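Anaphase-promoting complex subunit cut9 (Schizosaccharomyces pombe, PDB 2XPI) serves as a TPR-repeat subunit of the anaphase-promoting complex/cyclosome, an E3 ubiquitin ligase that controls progression through mitosis and G1. Local coordinates at residues D132-K137 against V161-W166; E235-L240 against L277-T282; L344-L349 against Y359-D364; E391-F396 against E420-Q425. One frame throughout, in Å; residues are numbered along the deposited sequence.

Interaction 1. Residues D132-K137 against V161-W166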
# COMPACT_ATOMS: atom_id res chain seq x y z
N ASP A 132 1.78 -2.79 8.50
CA ASP A 132 1.50 -3.72 9.59
C ASP A 132 0.87 -2.97 10.75
O ASP A 132 1.51 -2.74 11.78
CB ASP A 132 2.79 -4.40 10.08
CG ASP A 132 3.19 -5.57 9.21
OD1 ASP A 132 3.66 -5.34 8.07
OD2 ASP A 132 3.06 -6.74 9.65
N TYR A 133 -0.39 -2.62 10.57
CA TYR A 133 -1.12 -1.80 11.52
C TYR A 133 -1.50 -2.57 12.76
O TYR A 133 -1.40 -2.06 13.86
CB TYR A 133 -2.35 -1.20 10.86
CG TYR A 133 -2.04 -0.26 9.72
CD1 TYR A 133 -1.40 0.95 9.95
CD2 TYR A 133 -2.41 -0.57 8.42
CE1 TYR A 133 -1.12 1.82 8.91
CE2 TYR A 133 -2.14 0.28 7.37
CZ TYR A 133 -1.50 1.48 7.62
OH TYR A 133 -1.23 2.34 6.57
N ALA A 134 -1.96 -3.81 12.58
CA ALA A 134 -2.20 -4.67 13.73
C ALA A 134 -0.91 -4.75 14.57
O ALA A 134 -0.95 -4.62 15.80
CB ALA A 134 -2.64 -6.05 13.30
N ARG A 135 0.22 -4.94 13.91
CA ARG A 135 1.48 -5.10 14.64
C ARG A 135 1.89 -3.87 15.47
O ARG A 135 2.24 -4.02 16.64
CB ARG A 135 2.62 -5.52 13.72
CG ARG A 135 3.84 -5.90 14.52
CD ARG A 135 4.95 -6.36 13.64
NE ARG A 135 5.80 -7.32 14.32
CZ ARG A 135 7.02 -7.63 13.90
NH1 ARG A 135 7.49 -7.04 12.82
NH2 ARG A 135 7.76 -8.52 14.56
N ALA A 136 1.88 -2.69 14.87
CA ALA A 136 2.09 -1.45 15.62
C ALA A 136 1.06 -1.33 16.74
O ALA A 136 1.41 -1.01 17.88
CB ALA A 136 2.01 -0.23 14.71
N LYS A 137 -0.21 -1.57 16.43
CA LYS A 137 -1.24 -1.44 17.44
C LYS A 137 -0.84 -2.30 18.63
O LYS A 137 -0.80 -1.81 19.76
CB LYS A 137 -2.63 -1.85 16.92
CG LYS A 137 -3.75 -1.70 17.93
CD LYS A 137 -4.66 -2.95 17.98
CE LYS A 137 -4.13 -4.07 18.90
NZ LYS A 137 -3.44 -5.23 18.21
N VAL A 161 -7.89 3.20 13.49
CA VAL A 161 -8.62 3.75 12.36
C VAL A 161 -8.26 3.04 11.04
O VAL A 161 -9.16 2.75 10.23
CB VAL A 161 -8.42 5.28 12.23
CG1 VAL A 161 -8.73 5.77 10.81
CG2 VAL A 161 -9.30 6.01 13.25
N LYS A 162 -6.98 2.76 10.82
CA LYS A 162 -6.54 2.00 9.65
C LYS A 162 -7.12 0.59 9.64
O LYS A 162 -7.18 -0.07 8.60
CB LYS A 162 -5.01 1.90 9.62
CG LYS A 162 -4.32 3.16 9.20
CD LYS A 162 -4.66 3.46 7.78
CE LYS A 162 -4.01 4.73 7.30
NZ LYS A 162 -4.47 5.08 5.92
N LEU A 163 -7.51 0.12 10.83
CA LEU A 163 -8.06 -1.22 11.00
C LEU A 163 -9.59 -1.18 10.98
O LEU A 163 -10.24 -2.21 11.04
CB LEU A 163 -7.56 -1.84 12.31
CG LEU A 163 -6.43 -2.88 12.24
CD1 LEU A 163 -5.86 -3.01 10.84
CD2 LEU A 163 -5.32 -2.61 13.29
N TYR A 164 -10.15 0.02 10.92
CA TYR A 164 -11.60 0.18 10.88
C TYR A 164 -12.24 -0.14 12.22
O TYR A 164 -13.46 -0.36 12.31
CB TYR A 164 -12.20 -0.72 9.80
CG TYR A 164 -11.63 -0.51 8.43
CD1 TYR A 164 -11.78 0.69 7.77
CD2 TYR A 164 -10.94 -1.53 7.78
CE1 TYR A 164 -11.26 0.89 6.51
CE2 TYR A 164 -10.42 -1.35 6.52
CZ TYR A 164 -10.58 -0.14 5.88
OH TYR A 164 -10.07 0.04 4.61
N ASP A 165 -11.41 -0.18 13.26
CA ASP A 165 -11.90 -0.43 14.60
C ASP A 165 -12.40 0.88 15.20
O ASP A 165 -11.63 1.63 15.80
CB ASP A 165 -10.77 -1.01 15.45
CG ASP A 165 -11.28 -1.66 16.72
OD1 ASP A 165 -12.32 -1.20 17.25
OD2 ASP A 165 -10.63 -2.63 17.17
N TRP A 166 -13.69 1.16 15.05
CA TRP A 166 -14.20 2.49 15.36
C TRP A 166 -14.42 2.73 16.84
O TRP A 166 -14.12 3.80 17.35
CB TRP A 166 -15.47 2.79 14.58
CG TRP A 166 -15.32 2.56 13.13
CD1 TRP A 166 -16.07 1.73 12.35
CD2 TRP A 166 -14.34 3.15 12.27
NE1 TRP A 166 -15.63 1.77 11.06
CE2 TRP A 166 -14.56 2.63 10.98
CE3 TRP A 166 -13.30 4.05 12.46
CZ2 TRP A 166 -13.78 2.99 9.88
CZ3 TRP A 166 -12.52 4.42 11.37
CH2 TRP A 166 -12.77 3.88 10.09
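Two neighbouring tetratricopeptide repeats meet here, TPR 2 through Y133 and A134 and TPR 3 through K162 and L163. Y133 is the centre of the contact, with K162 over its ring and L163 beside its base. K162 CB sits over one face of the ring in a CH-pi contact, 3.6 Å from the ring centroid of Y133 and 9° off the ring normal. The chain then runs outward over the same ring. K162 CG approaches Y133 CE1 to 3.5 Å, and K162 CE lies 3.7 Å from Y133 OH. The bend of K162 at chi2 (-65°) turns its methylenes along the ring towards the hydroxyl, and the amino end leads away from the helix 133-142.

Each TPR is a helix-turn-helix pair. Residues 132-137 start helix 133-142, the second helix of TPR 2, with D132 at the N-cap position. Residues 161-166 leave helix 150-162, the first helix of TPR 3, through a Schellman motif at Y164. Next to the ring, L163 reaches back to the start of helix 133-142. Its CD1 meets Y133 CB at 3.9 Å, and its CD2 lies 3.6 Å from A134 N. An alanine in place of Y133 would keep the CB contact with L163, but the methylenes of K162 would probably lose the flat surface they lie on and the lysine chain would be freer to turn.

Y133 also touches C128 of helix 117-129. A134 and K137 of helix 133-142 pack on Y337 of the second subunit. TPR 1-7 mediate homodimerization.

Interaction 2. Residues E235-L240 against L277-T282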
# COMPACT_ATOMS: atom_id res chain seq x y z
N GLU A 235 -5.10 18.85 7.61
CA GLU A 235 -5.82 17.64 7.22
C GLU A 235 -7.28 17.80 7.63
O GLU A 235 -8.16 17.29 6.95
CB GLU A 235 -5.31 16.33 7.87
CG GLU A 235 -3.99 15.77 7.40
CD GLU A 235 -3.96 15.17 6.00
OE1 GLU A 235 -4.79 14.32 5.62
OE2 GLU A 235 -3.02 15.52 5.28
N ALA A 236 -7.51 18.46 8.77
CA ALA A 236 -8.85 18.78 9.24
C ALA A 236 -9.59 19.76 8.31
O ALA A 236 -10.69 19.48 7.87
CB ALA A 236 -8.78 19.34 10.64
N PHE A 237 -8.97 20.90 8.05
CA PHE A 237 -9.45 21.91 7.11
C PHE A 237 -9.80 21.26 5.79
O PHE A 237 -10.88 21.47 5.22
CB PHE A 237 -8.35 22.94 6.88
CG PHE A 237 -8.79 24.15 6.13
CD1 PHE A 237 -9.86 24.91 6.58
CD2 PHE A 237 -8.12 24.55 4.99
CE1 PHE A 237 -10.28 26.04 5.88
CE2 PHE A 237 -8.52 25.68 4.30
CZ PHE A 237 -9.61 26.42 4.74
N ASP A 238 -8.88 20.46 5.28
CA ASP A 238 -9.13 19.79 4.02
C ASP A 238 -10.33 18.85 4.11
O ASP A 238 -11.07 18.72 3.15
CB ASP A 238 -7.88 19.06 3.55
CG ASP A 238 -8.13 18.24 2.31
OD1 ASP A 238 -7.98 16.99 2.37
OD2 ASP A 238 -8.52 18.83 1.28
N GLN A 239 -10.53 18.19 5.25
CA GLN A 239 -11.72 17.37 5.42
C GLN A 239 -12.99 18.23 5.46
O GLN A 239 -13.93 17.98 4.73
CB GLN A 239 -11.64 16.49 6.67
CG GLN A 239 -10.76 15.25 6.53
CD GLN A 239 -11.04 14.44 5.27
OE1 GLN A 239 -12.11 13.86 5.10
NE2 GLN A 239 -10.06 14.39 4.38
N LEU A 240 -13.01 19.24 6.33
CA LEU A 240 -14.16 20.14 6.39
C LEU A 240 -14.53 20.64 5.00
O LEU A 240 -15.64 20.43 4.55
CB LEU A 240 -13.87 21.33 7.30
CG LEU A 240 -13.89 20.97 8.78
CD1 LEU A 240 -13.17 22.02 9.59
CD2 LEU A 240 -15.32 20.77 9.29
N LEU A 277 -7.73 31.42 0.38
CA LEU A 277 -7.70 31.02 -1.03
C LEU A 277 -8.50 29.75 -1.29
O LEU A 277 -8.84 29.46 -2.43
CB LEU A 277 -6.28 30.79 -1.53
CG LEU A 277 -5.27 31.93 -1.63
CD1 LEU A 277 -4.13 31.47 -2.51
CD2 LEU A 277 -5.91 33.20 -2.19
N LYS A 278 -8.77 28.98 -0.24
CA LYS A 278 -9.53 27.72 -0.37
C LYS A 278 -11.04 27.94 -0.38
O LYS A 278 -11.81 27.01 -0.63
CB LYS A 278 -9.17 26.76 0.77
CG LYS A 278 -7.75 26.24 0.73
CD LYS A 278 -7.42 25.83 -0.70
CE LYS A 278 -6.13 25.03 -0.80
NZ LYS A 278 -6.02 24.41 -2.16
N LEU A 279 -11.44 29.18 -0.12
CA LEU A 279 -12.79 29.49 0.32
C LEU A 279 -13.72 30.01 -0.77
O LEU A 279 -13.32 30.15 -1.92
CB LEU A 279 -12.72 30.53 1.42
CG LEU A 279 -12.69 30.04 2.87
CD1 LEU A 279 -12.26 28.59 2.98
CD2 LEU A 279 -11.79 30.97 3.66
N ASN A 280 -14.95 30.31 -0.37
CA ASN A 280 -15.95 30.87 -1.28
C ASN A 280 -15.50 32.19 -1.89
O ASN A 280 -15.34 33.20 -1.18
CB ASN A 280 -17.29 31.07 -0.58
CG ASN A 280 -18.38 31.46 -1.55
OD1 ASN A 280 -18.55 32.64 -1.89
ND2 ASN A 280 -19.13 30.46 -2.02
N LYS A 281 -15.34 32.18 -3.21
CA LYS A 281 -14.85 33.33 -3.96
C LYS A 281 -15.75 34.57 -3.92
O LYS A 281 -15.25 35.68 -4.05
CB LYS A 281 -14.61 32.92 -5.42
CG LYS A 281 -13.22 33.22 -5.91
CD LYS A 281 -12.17 32.58 -5.02
CE LYS A 281 -12.37 31.08 -4.93
NZ LYS A 281 -11.26 30.42 -4.19
N THR A 282 -17.07 34.38 -3.74
CA THR A 282 -18.02 35.48 -3.96
C THR A 282 -18.39 36.31 -2.72
O THR A 282 -18.56 37.53 -2.83
CB THR A 282 -19.33 35.00 -4.68
OG1 THR A 282 -20.22 34.36 -3.75
CG2 THR A 282 -19.01 34.05 -5.83
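F237 points the edge of its ring at K278 and L279, so this contact between TPR 5 and TPR 6 is edge-on. F237 lies on helix 234-242, the first helix of TPR 5. K278 and L279 lie in the turn that joins the two helices of TPR 6. The K278 side chain runs obliquely to F237 and meets the ring at its edge, with CG 3.7 Å from F237 CE2. L279 stands at about a right angle to F237 and brings its CD1 to 3.9 Å from F237 CZ. With F237 CG anti to the backbone N (chi1 -170°), the phenyl group is directed at the TPR 6 loop.

K278 meets the ring with its aliphatic part alone. Its amino end turns away to a salt bridge with D306. F237 is also stacked with Y275 and packs on L227 and V255, while L279 touches W252 and V255. A serine in place of F237 would probably open a gap in this buried site and leave K278 CG and L279 CD1 without the ring edge they rest on.

The loop is braced from within. K281 NZ donates to L279 O at 3.1 Å, in the carbonyl plane. N280 forms an Asx turn, and its OD1 takes two bonds from T282. T282 N lies above the carbonyl plane of N280 OD1, at 2.9 Å, whereas T282 OG1 binds on a lone pair of that oxygen at 3.0 Å.

Interaction 3. Residues L344-L349 against Y359-D364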
# COMPACT_ATOMS: atom_id res chain seq x y z
N LEU A 344 -12.22 22.80 -13.34
CA LEU A 344 -12.22 24.12 -13.96
C LEU A 344 -11.79 24.03 -15.43
O LEU A 344 -12.35 24.69 -16.32
CB LEU A 344 -11.26 25.05 -13.23
CG LEU A 344 -11.79 26.23 -12.41
CD1 LEU A 344 -13.25 26.57 -12.78
CD2 LEU A 344 -11.66 25.94 -10.93
N HIS A 345 -10.77 23.23 -15.66
CA HIS A 345 -10.22 23.06 -16.98
C HIS A 345 -11.23 22.35 -17.90
O HIS A 345 -11.54 22.82 -19.00
CB HIS A 345 -8.94 22.25 -16.85
CG HIS A 345 -8.15 22.19 -18.12
ND1 HIS A 345 -7.89 21.01 -18.77
CD2 HIS A 345 -7.61 23.17 -18.87
CE1 HIS A 345 -7.20 21.27 -19.87
NE2 HIS A 345 -7.02 22.57 -19.95
N LEU A 346 -11.72 21.20 -17.43
CA LEU A 346 -12.73 20.44 -18.15
C LEU A 346 -13.96 21.30 -18.48
O LEU A 346 -14.41 21.35 -19.64
CB LEU A 346 -13.16 19.24 -17.32
CG LEU A 346 -12.44 17.92 -17.55
CD1 LEU A 346 -11.42 18.01 -18.65
CD2 LEU A 346 -11.78 17.44 -16.27
N ALA A 347 -14.52 21.95 -17.46
CA ALA A 347 -15.75 22.69 -17.64
C ALA A 347 -15.55 23.84 -18.63
O ALA A 347 -16.44 24.15 -19.43
CB ALA A 347 -16.27 23.19 -16.32
N SER A 348 -14.38 24.47 -18.61
CA SER A 348 -14.08 25.54 -19.56
C SER A 348 -13.89 25.03 -20.98
O SER A 348 -14.26 25.71 -21.93
CB SER A 348 -12.86 26.34 -19.12
OG SER A 348 -13.13 27.04 -17.92
N LEU A 349 -13.30 23.84 -21.13
CA LEU A 349 -13.19 23.23 -22.45
C LEU A 349 -14.57 22.83 -23.02
O LEU A 349 -14.82 22.99 -24.21
CB LEU A 349 -12.23 22.02 -22.45
CG LEU A 349 -10.71 22.25 -22.28
CD1 LEU A 349 -9.97 20.92 -22.04
CD2 LEU A 349 -10.08 23.03 -23.45
N TYR A 359 -11.00 14.86 -25.40
CA TYR A 359 -10.72 13.47 -25.76
C TYR A 359 -9.32 13.01 -25.33
O TYR A 359 -9.16 11.93 -24.77
CB TYR A 359 -10.88 13.28 -27.26
CG TYR A 359 -10.74 11.84 -27.69
CD1 TYR A 359 -11.79 10.94 -27.50
CD2 TYR A 359 -9.57 11.39 -28.30
CE1 TYR A 359 -11.68 9.62 -27.89
CE2 TYR A 359 -9.45 10.07 -28.71
CZ TYR A 359 -10.51 9.19 -28.50
OH TYR A 359 -10.40 7.88 -28.89
N LEU A 360 -8.32 13.83 -25.62
CA LEU A 360 -6.94 13.54 -25.23
C LEU A 360 -6.80 13.41 -23.71
O LEU A 360 -6.19 12.45 -23.20
CB LEU A 360 -6.01 14.64 -25.74
CG LEU A 360 -6.06 14.95 -27.24
CD1 LEU A 360 -5.28 16.22 -27.55
CD2 LEU A 360 -5.58 13.76 -28.10
N ILE A 361 -7.36 14.38 -22.99
CA ILE A 361 -7.28 14.40 -21.53
C ILE A 361 -7.95 13.18 -20.89
O ILE A 361 -7.39 12.53 -20.01
CB ILE A 361 -7.93 15.66 -20.97
CG1 ILE A 361 -7.08 16.89 -21.31
CG2 ILE A 361 -8.10 15.55 -19.47
CD1 ILE A 361 -7.87 18.17 -21.35
N SER A 362 -9.17 12.89 -21.31
CA SER A 362 -9.89 11.78 -20.70
C SER A 362 -9.10 10.49 -20.90
O SER A 362 -9.07 9.63 -20.02
CB SER A 362 -11.33 11.67 -21.23
OG SER A 362 -11.42 12.08 -22.58
N ASN A 363 -8.43 10.38 -22.04
CA ASN A 363 -7.76 9.13 -22.37
C ASN A 363 -6.50 8.86 -21.57
O ASN A 363 -6.28 7.73 -21.13
CB ASN A 363 -7.53 8.98 -23.87
CG ASN A 363 -8.79 8.52 -24.59
OD1 ASN A 363 -9.06 8.92 -25.73
ND2 ASN A 363 -9.59 7.68 -23.92
N ASP A 364 -5.67 9.86 -21.34
CA ASP A 364 -4.50 9.59 -20.50
C ASP A 364 -4.81 9.66 -19.03
O ASP A 364 -4.04 9.15 -18.21
CB ASP A 364 -3.25 10.40 -20.88
CG ASP A 364 -3.35 11.85 -20.51
OD1 ASP A 364 -2.59 12.32 -19.63
OD2 ASP A 364 -4.19 12.54 -21.14
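I361 and L346 mark the nearest backbone approach of two helical segments, with their CA atoms 8.8 Å apart. The segment axes come within 11.8 Å, and their N-to-C directions differ by 146°, so the two segments run roughly antiparallel. At this spacing the side chains do the touching.

I361 is the central residue. Its CD1 reaches two partners on helix 342-352. L349 meets it tip to tip, CD1 of L349 to CD1 of I361 at 3.5 Å. H345 offers the edge of its imidazole, and its CE1 is 3.5 Å from I361 CD1, which lies near the ring plane. A chi1 of -171°, which sets CG opposite the backbone N, swings the imidazole towards I361. The other branch of I361 points at L346, with CG2 of I361 4.2 Å from L346 CD1.

The segments lie on the paired helices of one repeat, TPR 8, so this is the helix-turn-helix packing within a TPR unit. H345 and L349 are one helical turn apart, and I361 CD1 touches both. On its other sides H345 packs against L325, T328 and T329 of helix 321-334. L346 reaches L377, A378 and I381 of helix 373-385, which opens TPR 9.

Further round helix 342-352, S348 OG donates to L344 O at 2.9 Å. S348 N bonds the same oxygen, and the two donors reach it from opposite faces of the carbonyl plane. L344 packs on a modified side chain of another protein's chain, consistent with TPR 8 taking part in binding hcn1.

Interaction 4. Residues E391-F396 against E420-Q425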
# COMPACT_ATOMS: atom_id res chain seq x y z
N GLU A 391 -23.93 7.65 -22.39
CA GLU A 391 -22.62 7.26 -21.87
C GLU A 391 -22.04 8.38 -20.99
O GLU A 391 -21.25 8.13 -20.08
CB GLU A 391 -21.68 6.82 -23.00
CG GLU A 391 -21.84 7.56 -24.31
CD GLU A 391 -23.03 7.08 -25.15
OE1 GLU A 391 -22.94 5.96 -25.71
OE2 GLU A 391 -24.03 7.83 -25.28
N ALA A 392 -22.46 9.61 -21.24
CA ALA A 392 -22.12 10.70 -20.33
C ALA A 392 -22.77 10.44 -18.97
O ALA A 392 -22.09 10.48 -17.94
CB ALA A 392 -22.56 12.02 -20.89
N ARG A 393 -24.07 10.16 -18.95
CA ARG A 393 -24.74 9.84 -17.69
C ARG A 393 -24.05 8.71 -16.95
O ARG A 393 -23.80 8.83 -15.75
CB ARG A 393 -26.20 9.48 -17.88
CG ARG A 393 -26.86 9.10 -16.57
CD ARG A 393 -28.30 9.51 -16.53
NE ARG A 393 -29.16 8.56 -17.23
CZ ARG A 393 -30.00 8.89 -18.20
NH1 ARG A 393 -30.10 10.15 -18.62
NH2 ARG A 393 -30.75 7.95 -18.77
N ARG A 394 -23.75 7.62 -17.65
CA ARG A 394 -23.00 6.52 -17.03
C ARG A 394 -21.76 7.02 -16.27
O ARG A 394 -21.48 6.59 -15.15
CB ARG A 394 -22.58 5.44 -18.05
CG ARG A 394 -21.22 4.84 -17.65
CD ARG A 394 -20.91 3.48 -18.21
NE ARG A 394 -20.21 2.57 -17.27
CZ ARG A 394 -20.17 2.68 -15.94
NH1 ARG A 394 -20.76 3.68 -15.28
NH2 ARG A 394 -19.53 1.75 -15.23
N TYR A 395 -21.00 7.93 -16.88
CA TYR A 395 -19.70 8.28 -16.32
C TYR A 395 -19.75 9.29 -15.19
O TYR A 395 -18.91 9.24 -14.31
CB TYR A 395 -18.71 8.68 -17.41
CG TYR A 395 -18.29 7.46 -18.19
CD1 TYR A 395 -17.46 6.50 -17.62
CD2 TYR A 395 -18.76 7.23 -19.48
CE1 TYR A 395 -17.09 5.37 -18.32
CE2 TYR A 395 -18.39 6.10 -20.19
CZ TYR A 395 -17.56 5.17 -19.60
OH TYR A 395 -17.20 4.03 -20.28
N PHE A 396 -20.75 10.17 -15.20
CA PHE A 396 -20.94 11.06 -14.08
C PHE A 396 -21.49 10.23 -12.95
O PHE A 396 -21.24 10.50 -11.77
CB PHE A 396 -21.90 12.20 -14.43
CG PHE A 396 -21.39 13.11 -15.51
CD1 PHE A 396 -20.16 13.73 -15.38
CD2 PHE A 396 -22.16 13.36 -16.63
CE1 PHE A 396 -19.69 14.57 -16.36
CE2 PHE A 396 -21.71 14.21 -17.61
CZ PHE A 396 -20.46 14.81 -17.48
N GLU A 420 -32.27 14.70 -21.20
CA GLU A 420 -33.18 13.60 -21.54
C GLU A 420 -34.64 13.89 -21.20
O GLU A 420 -35.53 13.11 -21.54
CB GLU A 420 -32.76 12.31 -20.83
CG GLU A 420 -31.61 11.55 -21.49
CD GLU A 420 -31.48 11.86 -22.98
OE1 GLU A 420 -31.14 13.02 -23.30
OE2 GLU A 420 -31.70 10.95 -23.83
N GLY A 421 -34.89 15.00 -20.52
CA GLY A 421 -36.23 15.31 -20.07
C GLY A 421 -36.61 14.60 -18.78
O GLY A 421 -37.76 14.55 -18.43
N GLU A 422 -35.63 14.06 -18.07
CA GLU A 422 -35.91 13.39 -16.81
C GLU A 422 -35.89 14.37 -15.64
O GLU A 422 -34.96 14.37 -14.83
CB GLU A 422 -34.88 12.30 -16.55
CG GLU A 422 -35.47 11.02 -16.06
CD GLU A 422 -35.51 10.00 -17.16
OE1 GLU A 422 -34.53 9.98 -17.95
OE2 GLU A 422 -36.49 9.24 -17.22
N HIS A 423 -36.93 15.19 -15.56
CA HIS A 423 -36.95 16.29 -14.62
C HIS A 423 -36.74 15.90 -13.16
O HIS A 423 -35.93 16.52 -12.49
CB HIS A 423 -38.24 17.10 -14.76
CG HIS A 423 -38.54 17.48 -16.17
ND1 HIS A 423 -37.62 18.10 -16.99
CD2 HIS A 423 -39.65 17.29 -16.93
CE1 HIS A 423 -38.15 18.29 -18.18
NE2 HIS A 423 -39.38 17.81 -18.17
N ASP A 424 -37.45 14.89 -12.66
CA ASP A 424 -37.35 14.53 -11.25
C ASP A 424 -35.95 14.08 -10.81
O ASP A 424 -35.46 14.45 -9.73
CB ASP A 424 -38.36 13.45 -10.91
CG ASP A 424 -39.75 14.00 -10.79
OD1 ASP A 424 -40.73 13.21 -10.87
OD2 ASP A 424 -39.86 15.24 -10.62
N GLN A 425 -35.32 13.29 -11.66
CA GLN A 425 -33.98 12.83 -11.39
C GLN A 425 -33.01 13.98 -11.52
O GLN A 425 -32.02 14.02 -10.78
CB GLN A 425 -33.62 11.68 -12.29
CG GLN A 425 -34.67 10.60 -12.22
CD GLN A 425 -34.13 9.24 -12.50
OE1 GLN A 425 -33.19 8.78 -11.86
NE2 GLN A 425 -34.72 8.56 -13.48
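R393 meets the aliphatic part of E420 and not its carboxylate. Its NH1 lies 3.5 Å from E420 CG, which sits at the guanidinium edge, in plane. The two side chains slant across each other, and the guanidinium and carboxylate planes are 44° apart. The acid end of E420 is turned aside, with OE2 5.5 Å from R393 NH1. E422 is the second neighbour. Its OE1 is 4.4 Å from R393 NH2, well out of the guanidinium plane and with no N-H pointing at it. The opposite charges probably attract at this range, but no salt bridge is formed.

R393 gets here by extending from its helix with CG anti to the backbone N (chi1 178°). The chain then bends at chi2 and chi3, which turns the guanidinium group towards the loop. R393 belongs to helix 389-402, the second helix of TPR 9. E420 and E422 belong to TPR 10, at the turn between its helices 407-420 and 423-435. The contact therefore joins consecutive repeats at their surface.

The turn probably helps to place the two acids, though crystal neighbours touch these side chains too. G421 has positive phi (82°) and ends helix 407-420 in a Schellman motif. E422 follows as the N-cap residue of helix 423-435 and the centre of an inverse gamma turn. F417 of helix 407-420 touches both R393 and E422, and F413 also packs on R393.

The four contacts follow one another along the chain and sample successive parts of the TPR array. Interactions 1, 2 and 4 involve turns between helices, and interaction 3 pairs the two helices of one repeat. Interactions 1 and 2 have centres about 29 Å apart, and both touch the second subunit in the dimerizing TPR 1-7 region. Interaction 3 lies about 24 Å from interaction 2 between centres, with nearest atoms about 8 Å apart. Its TPR 8 belongs to the hcn1-binding part. Interaction 4 is about 20 Å from interaction 3 between centres; their nearest atoms are about 8 Å apart and do not touch. A bound gold(I) cyanide lies about 9 Å from the A134 side chain of interaction 1.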